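Local coordinates for protein carbohydrate binding module (Uncultured bacterium, PDB 2W3J) that probably binds uronic acid sugars as a calcium-containing carbohydrate binding module of family 35, at residues I41-S46 against D122-T127. Numbering follows the deposited sequence. Where two conformers were deposited one is given.
With CA (calcium ion), chain C.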
ATOM      1  N   ILE A  41       2.514   5.387   3.712  1.00 15.09           N
ATOM      2  CA  ILE A  41       3.525   4.518   3.129  1.00 14.23           C
ATOM      3  C   ILE A  41       3.732   5.056   1.714  1.00 14.18           C
ATOM      4  O   ILE A  41       2.758   5.492   1.068  1.00 15.13           O
ATOM      5  CB  ILE A  41       3.015   3.099   3.021  1.00 14.47           C
ATOM      6  CG1 ILE A  41       2.751   2.532   4.405  1.00 13.60           C
ATOM      7  CG2 ILE A  41       4.079   2.245   2.292  1.00 14.55           C
ATOM      8  CD1 ILE A  41       1.996   1.144   4.349  1.00 14.78           C
ATOM      9  N   VAL A  42       4.985   5.051   1.258  1.00 14.10           N
ATOM     10  CA  VAL A  42       5.329   5.565  -0.078  1.00 14.04           C
ATOM     11  C   VAL A  42       6.121   4.521  -0.841  1.00 14.38           C
ATOM     12  O   VAL A  42       7.067   3.929  -0.303  1.00 14.73           O
ATOM     13  CB  VAL A  42       6.202   6.835   0.041  1.00 15.02           C
ATOM     14  CG1 VAL A  42       6.604   7.348  -1.347  1.00 16.21           C
ATOM     15  CG2 VAL A  42       5.425   7.933   0.816  1.00 17.30           C
ATOM     16  N   TRP A  43       5.750   4.335  -2.109  1.00 15.60           N
ATOM     17  CA  TRP A  43       6.440   3.428  -3.024  1.00 15.40           C
ATOM     18  C   TRP A  43       6.852   4.194  -4.287  1.00 16.54           C
ATOM     19  O   TRP A  43       6.316   5.290  -4.563  1.00 15.82           O
ATOM     20  CB  TRP A  43       5.498   2.332  -3.477  1.00 14.98           C
ATOM     21  CG  TRP A  43       4.996   1.379  -2.381  1.00 14.80           C
ATOM     22  CD1 TRP A  43       5.616   0.235  -1.939  1.00 16.13           C
ATOM     23  CD2 TRP A  43       3.762   1.481  -1.667  1.00 16.48           C
ATOM     24  NE1 TRP A  43       4.809  -0.394  -0.994  1.00 15.27           N
ATOM     25  CE2 TRP A  43       3.672   0.350  -0.817  1.00 14.27           C
ATOM     26  CE3 TRP A  43       2.699   2.396  -1.693  1.00 17.26           C
ATOM     27  CZ2 TRP A  43       2.579   0.125   0.012  1.00 16.79           C
ATOM     28  CZ3 TRP A  43       1.602   2.169  -0.855  1.00 19.34           C
ATOM     29  CH2 TRP A  43       1.560   1.044  -0.006  1.00 17.08           C
ATOM     30  N   SER A  44       7.790   3.616  -5.043  1.00 16.28           N
ATOM     31  CA  SER A  44       8.240   4.236  -6.316  1.00 17.98           C
ATOM     32  C   SER A  44       8.312   3.123  -7.356  1.00 18.26           C
ATOM     33  O   SER A  44       8.909   2.070  -7.100  1.00 18.64           O
ATOM     34  CB  SER A  44       9.629   4.849  -6.138  1.00 17.74           C
ATOM     35  OG  SER A  44      10.112   5.493  -7.340  1.00 21.03           O
ATOM     36  N   LEU A  45       7.698   3.349  -8.515  1.00 18.56           N
ATOM     37  CA  LEU A  45       7.697   2.352  -9.579  0.50 19.62           C
ATOM     38  C   LEU A  45       7.922   2.989 -10.932  1.00 20.78           C
ATOM     39  O   LEU A  45       7.728   4.192 -11.100  1.00 20.86           O
ATOM     40  CB  LEU A  45       6.373   1.575  -9.611  0.50 19.50           C
ATOM     41  CG  LEU A  45       5.044   2.167 -10.093  0.50 19.84           C
ATOM     42  CD1 LEU A  45       4.997   2.443 -11.602  0.50 18.16           C
ATOM     43  CD2 LEU A  45       3.915   1.227  -9.715  0.50 19.03           C
ATOM     44  N   SER A  46       8.298   2.164 -11.899  1.00 21.42           N
ATOM     45  CA  SER A  46       8.396   2.618 -13.286  0.50 22.22           C
ATOM     46  C   SER A  46       7.380   1.873 -14.113  1.00 22.05           C
ATOM     47  O   SER A  46       7.171   0.672 -13.910  1.00 21.66           O
ATOM     48  CB  SER A  46       9.789   2.337 -13.850  0.50 22.33           C
ATOM     49  OG  SER A  46      10.773   3.035 -13.123  0.50 24.07           O
ATOM     50  N   ASP A 122       0.696  -5.418   4.016  1.00 11.07           N
ATOM     51  CA  ASP A 122       1.641  -6.502   3.685  1.00 12.14           C
ATOM     52  C   ASP A 122       2.410  -6.163   2.400  1.00 13.29           C
ATOM     53  O   ASP A 122       3.625  -6.348   2.305  1.00 13.42           O
ATOM     54  CB  ASP A 122       0.851  -7.795   3.485  1.00 12.40           C
ATOM     55  CG  ASP A 122       1.738  -8.952   3.110  1.00 15.43           C
ATOM     56  OD1 ASP A 122       2.882  -9.004   3.641  1.00 14.88           O
ATOM     57  OD2 ASP A 122       1.268  -9.789   2.317  1.00 19.69           O
ATOM     58  N   SER A 123       1.682  -5.693   1.404  1.00 13.52           N
ATOM     59  CA  SER A 123       2.296  -5.471   0.095  1.00 12.77           C
ATOM     60  C   SER A 123       1.334  -4.708  -0.795  1.00 13.46           C
ATOM     61  O   SER A 123       0.128  -4.615  -0.524  1.00 14.18           O
ATOM     62  CB  SER A 123       2.568  -6.841  -0.564  1.00 11.82           C
ATOM     63  OG  SER A 123       1.335  -7.588  -0.719  1.00 15.13           O
ATOM     64  N   ILE A 124       1.876  -4.173  -1.877  1.00 12.62           N
ATOM     65  CA  ILE A 124       1.046  -3.703  -2.973  1.00 14.45           C
ATOM     66  C   ILE A 124       1.537  -4.386  -4.265  1.00 14.95           C
ATOM     67  O   ILE A 124       2.734  -4.520  -4.469  1.00 15.60           O
ATOM     68  CB  ILE A 124       0.981  -2.153  -3.090  1.00 14.72           C
ATOM     69  CG1 ILE A 124      -0.063  -1.760  -4.130  1.00 14.77           C
ATOM     70  CG2 ILE A 124       2.332  -1.472  -3.406  1.00 15.17           C
ATOM     71  CD1 ILE A 124      -0.263  -0.257  -4.159  1.00 18.27           C
ATOM     72  N   ARG A 125       0.579  -4.874  -5.049  1.00 16.54           N
ATOM     73  CA  ARG A 125       0.865  -5.580  -6.304  0.50 17.83           C
ATOM     74  C   ARG A 125       0.286  -4.746  -7.438  1.00 18.41           C
ATOM     75  O   ARG A 125      -0.907  -4.456  -7.436  1.00 19.37           O
ATOM     76  CB  ARG A 125       0.177  -6.947  -6.285  0.50 17.98           C
ATOM     77  CG  ARG A 125       0.490  -7.858  -7.497  0.50 19.79           C
ATOM     78  CD  ARG A 125      -0.413  -9.070  -7.493  0.50 21.59           C
ATOM     79  NE  ARG A 125      -0.291  -9.873  -6.280  0.50 21.35           N
ATOM     80  CZ  ARG A 125       0.595 -10.852  -6.130  0.50 22.47           C
ATOM     81  NH1 ARG A 125       1.449 -11.131  -7.107  0.50 22.69           N
ATOM     82  NH2 ARG A 125       0.639 -11.544  -4.998  0.50 22.20           N
ATOM     83  N   VAL A 126       1.126  -4.352  -8.394  1.00 18.62           N
ATOM     84  CA  VAL A 126       0.614  -3.618  -9.550  1.00 19.56           C
ATOM     85  C   VAL A 126       0.634  -4.561 -10.768  1.00 21.65           C
ATOM     86  O   VAL A 126       1.704  -5.059 -11.151  1.00 21.52           O
ATOM     87  CB  VAL A 126       1.462  -2.361  -9.805  1.00 20.49           C
ATOM     88  CG1 VAL A 126       0.955  -1.568 -11.061  1.00 18.97           C
ATOM     89  CG2 VAL A 126       1.462  -1.473  -8.525  1.00 19.60           C
ATOM     90  N   THR A 127      -0.533  -4.811 -11.340  1.00 22.94           N
ATOM     91  CA  THR A 127      -0.612  -5.733 -12.476  0.50 25.12           C
ATOM     92  C   THR A 127      -0.467  -5.025 -13.813  1.00 25.96           C
ATOM     93  O   THR A 127      -0.767  -3.839 -13.949  1.00 27.03           O
ATOM     94  CB  THR A 127      -1.896  -6.572 -12.464  0.50 24.97           C
ATOM     95  OG1 THR A 127      -3.042  -5.713 -12.457  0.50 25.70           O
ATOM     96  CG2 THR A 127      -1.915  -7.469 -11.256  0.50 26.27           C
TER
HETATM   97 CA    CA C1139       5.032  -8.037   3.310  1.00 22.79          CA
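With chi1 of -64°, Trp43 sets its CG anti to the carbonyl carbon, while Ile124, its CG1 anti to the backbone N (chi1 -172°), turns CG2 between N and carbonyl carbon, and the methyl lands on the indole. CG2 sits 3.6 Å from the centroid of the five-membered ring of Trp43 and 16° off the ring normal, which identifies a CH-pi contact over the face; its closest ring atom is CE2, at 3.4 Å. The opposite face of the indole carries Ile41 CG2, offset toward the rim, so the ring is held between two methyls, one from each strand. Two residues along each strand, in the conformer given, Leu45 CD2 and Val126 CG2 meet tip to tip at 3.8 Å. No hydrogen bond crosses, and the CA atoms of Trp43 and Ile124 stand 8.9 Å apart: strands 40-47 and 120-126 belong to the two facing sheets of the beta-sandwich, and all four touching residues are buried in its core. Phe4 of strand 2-5 touches both Leu45 and Ile124. Shortening Trp43 to an alanine is likely to open a gap between the sheets and leave the methyls of Ile41 and Ile124 without the ring they sandwich. At the start of 122-127, where Asp122 and Ser123 form a classic beta bulge opposite Arg58, Asp122 grips the calcium ion through O and OD1, each at 2.4 Å; Glu5, Glu6, Thr26 and Gly29 complete the protein ligands.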